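Local coordinates for Alpha/beta hydrolase fold-3 domain-containing protein (Enterococcus faecalis, PDB 2QRU), which is of uncharacterised function but has an alpha/beta hydrolase fold and is probably a hydrolase, perhaps with a serine nucleophile, at residues A[51-56]-A[265-270]; A[109-114]-A[208-213]; A[43-48]-A[101-106]. All blocks are in the same frame, centred on the assembly; numbering follows the deposited sequence.

Interaction 1: A[51-56]-A[265-270]; sequences KELFTS and EQLDSW
Leu-53 lays both of its methyls against the CD2 methyl and CG of Leu-267. Its CD1 lies 3.6 Å from Leu-267 CD2, and its CD2 lies 3.7 Å from the same methyl. The two leucines cross at a slant, so that the Leu-267 methyl and the CG behind it fit against the forked end of Leu-53. In both residues CG stands anti to the backbone N (chi1 -178° in Leu-53, 177° in Leu-267), which carries each fork out from its helix toward the other. Leu-53 was modelled in two conformers, and this account holds for one of them. The same CD1 also reaches the helix backbone, 3.9 Å from Asp-268 N. The CA atoms of Leu-53 and Asp-268 are 6.3 Å apart, so the helices come close here.

Beside the leucines a polar bridge joins the segments. Water 1 donates to Ser-56 OG and to Asp-268 OD1, at 2.7 Å each. Ser-56 OG in turn donates to Glu-52 O at 2.8 Å, the carbonyl that also receives Ser-56 N. This double use ties the serine back to the preceding turn and fixes the hydroxyl for the water. The carboxylate of Asp-268 has further partners: OD1 accepts from Asn-57 ND2, and OD2 pairs with Lys-272.

The contact joins helix 48-55 to the C-terminal helix 258-272, two helices that in alpha/beta hydrolases lie on the same side of the central sheet. Phe-54, with Leu-53 CD2 over one face of its ring toward the rim, rests on Tyr-59 and Val-61 of strand 59-64. Leu-267 rests on Val-128 and Phe-130 of strand 127-130. Leu-271, one turn on from Leu-267, touches both Leu-53 and Phe-54 and extends the apolar seam along the sheet.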
# COMPACT_ATOMS: atom_id res chain seq x y z
N LYS A 51 -0.36 -3.30 13.38
CA LYS A 51 -0.51 -2.04 14.11
C LYS A 51 0.34 -2.08 15.41
O LYS A 51 1.10 -1.15 15.71
CB LYS A 51 -2.00 -1.76 14.41
CG LYS A 51 -2.28 -0.44 15.13
CD LYS A 51 -2.26 -0.62 16.64
CE LYS A 51 -3.45 -1.47 17.07
NZ LYS A 51 -3.59 -1.53 18.54
N GLU A 52 0.27 -3.19 16.13
CA GLU A 52 1.02 -3.32 17.38
C GLU A 52 2.54 -3.36 17.16
O GLU A 52 3.30 -2.77 17.95
CB GLU A 52 0.53 -4.52 18.16
CG GLU A 52 -0.87 -4.30 18.73
CD GLU A 52 -0.89 -3.38 19.93
OE1 GLU A 52 -0.43 -3.80 21.01
OE2 GLU A 52 -1.37 -2.23 19.80
N LEU A 53 2.98 -4.00 16.09
CA LEU A 53 4.40 -4.02 15.80
C LEU A 53 4.92 -2.58 15.68
O LEU A 53 6.03 -2.25 16.12
CB LEU A 53 4.63 -4.84 14.53
CG LEU A 53 6.04 -5.05 14.05
CD1 LEU A 53 6.11 -6.36 13.27
CD2 LEU A 53 6.39 -3.91 13.16
N PHE A 54 4.11 -1.69 15.12
CA PHE A 54 4.55 -0.30 15.01
C PHE A 54 4.41 0.47 16.33
O PHE A 54 5.38 1.09 16.77
CB PHE A 54 3.82 0.40 13.89
CG PHE A 54 4.23 -0.09 12.54
CD1 PHE A 54 5.57 0.00 12.12
CD2 PHE A 54 3.27 -0.58 11.65
CE1 PHE A 54 5.93 -0.46 10.85
CE2 PHE A 54 3.63 -1.03 10.36
CZ PHE A 54 4.95 -0.95 9.96
N THR A 55 3.24 0.42 16.96
CA THR A 55 3.05 1.25 18.15
C THR A 55 3.95 0.79 19.31
O THR A 55 4.45 1.63 20.07
CB THR A 55 1.58 1.32 18.60
OG1 THR A 55 1.12 0.01 18.96
CG2 THR A 55 0.69 1.93 17.50
N SER A 56 4.14 -0.53 19.46
CA SER A 56 5.01 -1.05 20.53
C SER A 56 6.48 -0.64 20.35
O SER A 56 7.27 -0.69 21.31
CB SER A 56 4.92 -2.56 20.63
OG SER A 56 5.55 -3.14 19.51
N GLU A 265 8.26 -11.42 13.64
CA GLU A 265 9.44 -11.37 14.53
C GLU A 265 10.62 -10.72 13.79
O GLU A 265 11.34 -9.91 14.37
CB GLU A 265 9.84 -12.76 15.03
CG GLU A 265 8.79 -13.40 15.88
CD GLU A 265 9.11 -14.85 16.22
OE1 GLU A 265 10.10 -15.40 15.68
OE2 GLU A 265 8.33 -15.43 17.02
N GLN A 266 10.80 -11.09 12.53
CA GLN A 266 11.86 -10.52 11.67
C GLN A 266 11.67 -9.03 11.47
O GLN A 266 12.63 -8.24 11.61
CB GLN A 266 11.95 -11.25 10.32
CG GLN A 266 12.51 -12.67 10.47
CD GLN A 266 12.25 -13.55 9.25
OE1 GLN A 266 11.46 -13.23 8.37
NE2 GLN A 266 12.90 -14.72 9.24
N LEU A 267 10.44 -8.65 11.18
CA LEU A 267 10.08 -7.23 11.00
C LEU A 267 10.31 -6.47 12.31
O LEU A 267 10.85 -5.36 12.30
CB LEU A 267 8.64 -7.08 10.51
CG LEU A 267 8.16 -5.63 10.36
CD1 LEU A 267 9.08 -4.73 9.51
CD2 LEU A 267 6.72 -5.55 9.83
N ASP A 268 9.91 -7.08 13.43
CA ASP A 268 10.08 -6.42 14.74
C ASP A 268 11.56 -6.17 15.01
O ASP A 268 11.96 -5.05 15.39
CB ASP A 268 9.47 -7.26 15.87
CG ASP A 268 9.54 -6.54 17.19
OD1 ASP A 268 8.70 -5.68 17.45
OD2 ASP A 268 10.49 -6.82 17.96
N SER A 269 12.39 -7.18 14.78
CA SER A 269 13.83 -7.04 14.99
C SER A 269 14.40 -5.94 14.08
O SER A 269 15.21 -5.13 14.53
CB SER A 269 14.54 -8.37 14.71
OG SER A 269 15.95 -8.26 14.86
N TRP A 270 13.97 -5.93 12.82
CA TRP A 270 14.46 -4.93 11.83
C TRP A 270 14.01 -3.52 12.26
O TRP A 270 14.82 -2.55 12.15
CB TRP A 270 13.89 -5.27 10.46
CG TRP A 270 14.33 -4.36 9.34
CD1 TRP A 270 15.43 -4.51 8.55
CD2 TRP A 270 13.62 -3.22 8.86
NE1 TRP A 270 15.47 -3.49 7.61
CE2 TRP A 270 14.38 -2.68 7.77
CE3 TRP A 270 12.44 -2.57 9.26
CZ2 TRP A 270 13.97 -1.56 7.07
CZ3 TRP A 270 12.01 -1.43 8.53
CH2 TRP A 270 12.79 -0.94 7.45
O HOH W 1 7.48 -5.05 19.77

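Interaction 2: A[109-114]-A[208-213]; sequences LMLQLT and KTFPPC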
# COMPACT_ATOMS: atom_id res chain seq x y z
N LEU A 109 1.88 2.34 -4.11
CA LEU A 109 1.56 3.71 -3.75
C LEU A 109 2.66 4.30 -2.87
O LEU A 109 3.14 5.40 -3.14
CB LEU A 109 0.17 3.80 -3.08
CG LEU A 109 -1.02 3.51 -4.01
CD1 LEU A 109 -2.29 3.47 -3.12
CD2 LEU A 109 -1.14 4.53 -5.20
N MSE A 110 3.11 3.53 -1.88
CA MSE A 110 4.18 3.98 -0.99
C MSE A 110 5.47 4.35 -1.75
O MSE A 110 6.13 5.40 -1.52
CB MSE A 110 4.52 2.87 0.02
CG MSE A 110 5.88 3.11 0.73
SE MSE A 110 6.16 1.56 1.91
CE MSE A 110 6.77 0.31 0.51
N LEU A 111 5.83 3.49 -2.70
CA LEU A 111 7.06 3.69 -3.46
C LEU A 111 6.95 4.90 -4.40
O LEU A 111 7.87 5.72 -4.50
CB LEU A 111 7.45 2.42 -4.20
CG LEU A 111 7.84 1.28 -3.24
CD1 LEU A 111 7.88 -0.07 -4.01
CD2 LEU A 111 9.19 1.55 -2.57
N GLN A 112 5.78 5.05 -5.04
CA GLN A 112 5.53 6.21 -5.88
C GLN A 112 5.54 7.48 -5.01
O GLN A 112 6.16 8.46 -5.39
CB GLN A 112 4.20 6.08 -6.63
CG GLN A 112 4.24 5.03 -7.74
CD GLN A 112 5.04 5.48 -8.97
OE1 GLN A 112 5.37 6.66 -9.11
NE2 GLN A 112 5.37 4.53 -9.85
N LEU A 113 4.89 7.43 -3.86
CA LEU A 113 4.84 8.61 -2.96
C LEU A 113 6.27 8.99 -2.56
O LEU A 113 6.66 10.17 -2.58
CB LEU A 113 4.02 8.25 -1.72
CG LEU A 113 3.96 9.32 -0.63
CD1 LEU A 113 3.41 10.66 -1.15
CD2 LEU A 113 3.10 8.81 0.51
N THR A 114 7.07 7.98 -2.22
CA THR A 114 8.45 8.22 -1.80
C THR A 114 9.22 9.06 -2.84
O THR A 114 9.85 10.04 -2.50
CB THR A 114 9.18 6.91 -1.49
OG1 THR A 114 8.53 6.29 -0.38
CG2 THR A 114 10.64 7.21 -1.09
N LYS A 208 17.48 3.10 -6.13
CA LYS A 208 18.81 3.23 -5.48
C LYS A 208 18.94 4.46 -4.58
O LYS A 208 19.82 4.49 -3.73
CB LYS A 208 19.93 3.19 -6.53
CG LYS A 208 20.10 1.80 -7.07
CD LYS A 208 21.19 1.74 -8.15
CE LYS A 208 21.26 0.32 -8.68
NZ LYS A 208 22.28 0.23 -9.75
N THR A 209 18.09 5.46 -4.79
CA THR A 209 18.05 6.67 -3.96
C THR A 209 17.12 6.57 -2.73
O THR A 209 17.08 7.51 -1.91
CB THR A 209 17.60 7.90 -4.76
OG1 THR A 209 16.19 7.85 -4.99
CG2 THR A 209 18.36 8.03 -6.08
N PHE A 210 16.40 5.45 -2.60
CA PHE A 210 15.37 5.32 -1.56
C PHE A 210 15.97 4.97 -0.19
O PHE A 210 17.09 4.41 -0.11
CB PHE A 210 14.32 4.25 -1.98
CG PHE A 210 13.23 4.77 -2.89
CD1 PHE A 210 13.38 5.98 -3.59
CD2 PHE A 210 12.06 4.02 -3.08
CE1 PHE A 210 12.35 6.43 -4.47
CE2 PHE A 210 11.05 4.47 -3.94
CZ PHE A 210 11.19 5.67 -4.63
N PRO A 211 15.22 5.28 0.89
CA PRO A 211 15.64 4.90 2.24
C PRO A 211 15.44 3.38 2.50
O PRO A 211 14.71 2.72 1.75
CB PRO A 211 14.69 5.69 3.15
CG PRO A 211 13.47 5.93 2.36
CD PRO A 211 13.90 5.96 0.89
N PRO A 212 16.02 2.85 3.61
CA PRO A 212 15.98 1.39 3.85
C PRO A 212 14.60 0.82 3.89
O PRO A 212 13.66 1.41 4.47
CB PRO A 212 16.65 1.22 5.21
CG PRO A 212 17.65 2.41 5.20
CD PRO A 212 16.78 3.52 4.66
N CYS A 213 14.48 -0.35 3.28
CA CYS A 213 13.19 -0.99 3.15
C CYS A 213 13.23 -2.44 3.68
O CYS A 213 14.24 -3.18 3.44
CB CYS A 213 12.80 -0.95 1.67
SG CYS A 213 11.20 -1.80 1.38
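Met-110 O is gripped twice by Thr-114, the residue whose methyl sits on the ring of Phe-210. Thr-114 N and Thr-114 OG1 each donate to this carbonyl at 2.8 Å, from opposite faces of its plane. The hydroxyl comes in above that plane, 36° out of it. In this alpha/beta hydrolase fold, helix 105-119 follows what is probably the nucleophile elbow, and here it packs on the loop leading into strand 213-218.

The bond to Met-110 O holds the hydroxyl back against the helix. With OG1 placed there, CG2 stands anti to the backbone N and faces the loop. It makes a CH-pi contact with Phe-210, 3.7 Å from the ring centroid and only 3° off the ring normal. The methyl therefore sits almost exactly over the centre of the ring. It also meets Pro-211 CD at 4.0 Å.

Leu-111 approaches the same ring differently. Its CD2 lies in the ring plane at the edge, 3.7 Å from Phe-210 CE2. The contact is buried, and no hydrogen bond crosses it. Behind Thr-114 lie Leu-100 and Leu-127 of the sheet, while Leu-202 lies against Leu-111. The backbone comes near the ring too: Leu-111 O approaches Phe-210 CZ obliquely, at 3.3 Å.

Interaction 3: A[43-48]-A[101-106]; sequences KSDLPE and CGRSAG. With PO4 (phosphate ion), chain B; EDO (1,2-ethanediol), chain G; EDO (1,2-ethanediol), chain E.
The guanidinium of Arg-103 has Asp-45 OD2 and an ethanediol oxygen, O1 of chain G, over one face. At its edge, in plane, lie Asp-45 O and water 2. The carboxylate of Asp-45 is turned 37° from the guanidinium. Arg-103 comes directly before Ser-104 in a GxSxG sequence (Gly-102, Ser-104, Gly-106), consistent with the nucleophile elbow of alpha/beta hydrolases.

NH1 does most of the touching. It makes a salt bridge with Asp-45 OD1 at 3.3 Å and a weak, bent hydrogen bond to Asp-45 O at 2.8 Å (128° at the hydrogen). Asp-45 can offer both groups because its CG stands between the backbone N and the carbonyl carbon (chi1 74°), which keeps the carboxylate near its own C=O. Arg-103 arrives fully extended, with Pro-47 CD 3.8 Å from NH1. Water 2 links the pair again, accepting from Arg-103 NH2 and donating to Asp-45 O.

Each charge has a second partner. Arg-103 NE pairs with Asp-250, next to His-249, while Asp-45 is held by Tyr-32 OH and Gly-35 N. The pair thus ties the loop after strand 28-33 to the residues around the probable active site.

Ser-104 has the strained strand-to-helix turn expected of an elbow. Its geometry with His-249 and Asp-221 is consistent with a Ser-His-Asp triad. A phosphate, probably from the crystallisation liquor, lies doubtfully close to Ser-104 OG. Gly-36 N and Gly-37 N also bind it, as in an oxyanion hole. Ala-105 N donates to phosphate O4 at 3.2 Å.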
# COMPACT_ATOMS: atom_id res chain seq x y z
N LYS A 43 -8.43 1.63 4.74
CA LYS A 43 -7.44 1.84 5.82
C LYS A 43 -7.73 0.95 7.03
O LYS A 43 -6.84 0.64 7.80
CB LYS A 43 -7.39 3.30 6.28
CG LYS A 43 -8.74 3.90 6.78
CD LYS A 43 -8.55 5.34 7.24
CE LYS A 43 -9.92 5.97 7.69
NZ LYS A 43 -10.91 5.92 6.57
N SER A 44 -9.00 0.57 7.20
CA SER A 44 -9.42 -0.36 8.24
C SER A 44 -8.93 -1.82 8.08
O SER A 44 -9.15 -2.61 8.99
CB SER A 44 -10.95 -0.32 8.37
OG SER A 44 -11.37 1.02 8.56
N ASP A 45 -8.27 -2.17 6.96
CA ASP A 45 -7.77 -3.54 6.78
C ASP A 45 -6.51 -3.80 7.60
O ASP A 45 -6.00 -4.92 7.61
CB ASP A 45 -7.57 -3.95 5.30
CG ASP A 45 -6.33 -3.31 4.66
OD1 ASP A 45 -5.47 -2.76 5.37
OD2 ASP A 45 -6.21 -3.42 3.42
N LEU A 46 -6.00 -2.77 8.27
CA LEU A 46 -4.73 -2.87 8.99
C LEU A 46 -4.86 -3.92 10.10
O LEU A 46 -5.69 -3.76 11.01
CB LEU A 46 -4.34 -1.52 9.57
CG LEU A 46 -3.13 -1.50 10.52
CD1 LEU A 46 -1.83 -1.98 9.84
CD2 LEU A 46 -2.96 -0.10 11.08
N PRO A 47 -4.09 -5.03 10.00
CA PRO A 47 -4.18 -6.02 11.07
C PRO A 47 -3.71 -5.50 12.44
O PRO A 47 -2.72 -4.75 12.52
CB PRO A 47 -3.23 -7.13 10.61
CG PRO A 47 -3.22 -6.99 9.11
CD PRO A 47 -3.21 -5.48 8.90
N GLU A 48 -4.44 -5.93 13.48
CA GLU A 48 -4.13 -5.58 14.85
C GLU A 48 -2.63 -5.84 15.13
O GLU A 48 -1.94 -5.02 15.76
CB GLU A 48 -5.01 -6.39 15.82
CG GLU A 48 -4.61 -6.27 17.29
CD GLU A 48 -4.76 -4.85 17.85
OE1 GLU A 48 -5.58 -4.07 17.32
OE2 GLU A 48 -4.07 -4.54 18.86
N CYS A 101 4.46 2.32 5.29
CA CYS A 101 4.22 0.87 5.18
C CYS A 101 3.08 0.67 4.20
O CYS A 101 2.06 1.37 4.28
CB CYS A 101 3.82 0.32 6.54
SG CYS A 101 3.38 -1.47 6.54
N GLY A 102 3.24 -0.27 3.28
CA GLY A 102 2.22 -0.46 2.20
C GLY A 102 1.90 -1.93 2.01
O GLY A 102 2.82 -2.77 2.01
N ARG A 103 0.63 -2.21 1.79
CA ARG A 103 0.13 -3.57 1.61
C ARG A 103 -0.33 -3.70 0.14
O ARG A 103 -1.30 -3.04 -0.26
CB ARG A 103 -1.06 -3.75 2.53
CG ARG A 103 -1.75 -5.07 2.36
CD ARG A 103 -2.85 -5.23 3.44
NE ARG A 103 -3.56 -6.49 3.41
CZ ARG A 103 -4.41 -6.83 4.37
NH1 ARG A 103 -4.58 -5.98 5.40
NH2 ARG A 103 -5.07 -7.99 4.35
N SER A 104 0.34 -4.56 -0.62
CA SER A 104 0.02 -4.84 -2.03
C SER A 104 -0.02 -3.54 -2.86
O SER A 104 1.02 -2.87 -3.00
CB SER A 104 -1.26 -5.68 -2.13
OG SER A 104 -1.40 -6.12 -3.48
N ALA A 105 -1.20 -3.14 -3.34
CA ALA A 105 -1.24 -1.87 -4.09
C ALA A 105 -0.71 -0.72 -3.21
O ALA A 105 -0.14 0.23 -3.72
CB ALA A 105 -2.68 -1.56 -4.52
N GLY A 106 -0.96 -0.80 -1.90
CA GLY A 106 -0.38 0.18 -0.97
C GLY A 106 1.15 0.25 -1.03
O GLY A 106 1.72 1.31 -0.79
P PO4 B . -4.32 -6.19 -3.49
O1 PO4 B . -3.42 -6.85 -4.52
O2 PO4 B . -5.77 -6.42 -3.91
O3 PO4 B . -4.18 -6.85 -2.12
O4 PO4 B . -3.95 -4.71 -3.41
C1 EDO G . -8.31 -5.73 2.10
O1 EDO G . -6.94 -6.05 1.75
C2 EDO G . -8.64 -4.43 1.37
O2 EDO G . -8.55 -3.23 2.15
C1 EDO E . -0.38 -7.99 19.40
O1 EDO E . 0.29 -8.82 18.43
C2 EDO E . -1.83 -7.77 19.00
O2 EDO E . -2.40 -6.75 19.85
O HOH W 2 -6.94 -7.78 6.53

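How the interactions relate
The three contacts lie at different depths in one alpha/beta hydrolase fold. Interaction 3 lies nearest the centre of the molecule, at the probable active site, and rests on a salt bridge and a water bridge, with crystallisation molecules bound close by. Interactions 1 and 2 are buried and mainly apolar, helix on helix in the first and helix on loop in the second, but interaction 1 lies farther out and adds a water bridge. Interactions 2 and 3 share helix 105-119, and the selenium of Met-110 packs on Gly-102 N at 3.7 Å. Interaction 1 meets interaction 3 where Phe-54 CZ lies 3.8 Å from Cys-101 SG. It meets interaction 2 through Trp-270, whose CZ2 is 3.6 Å from Cys-213 C.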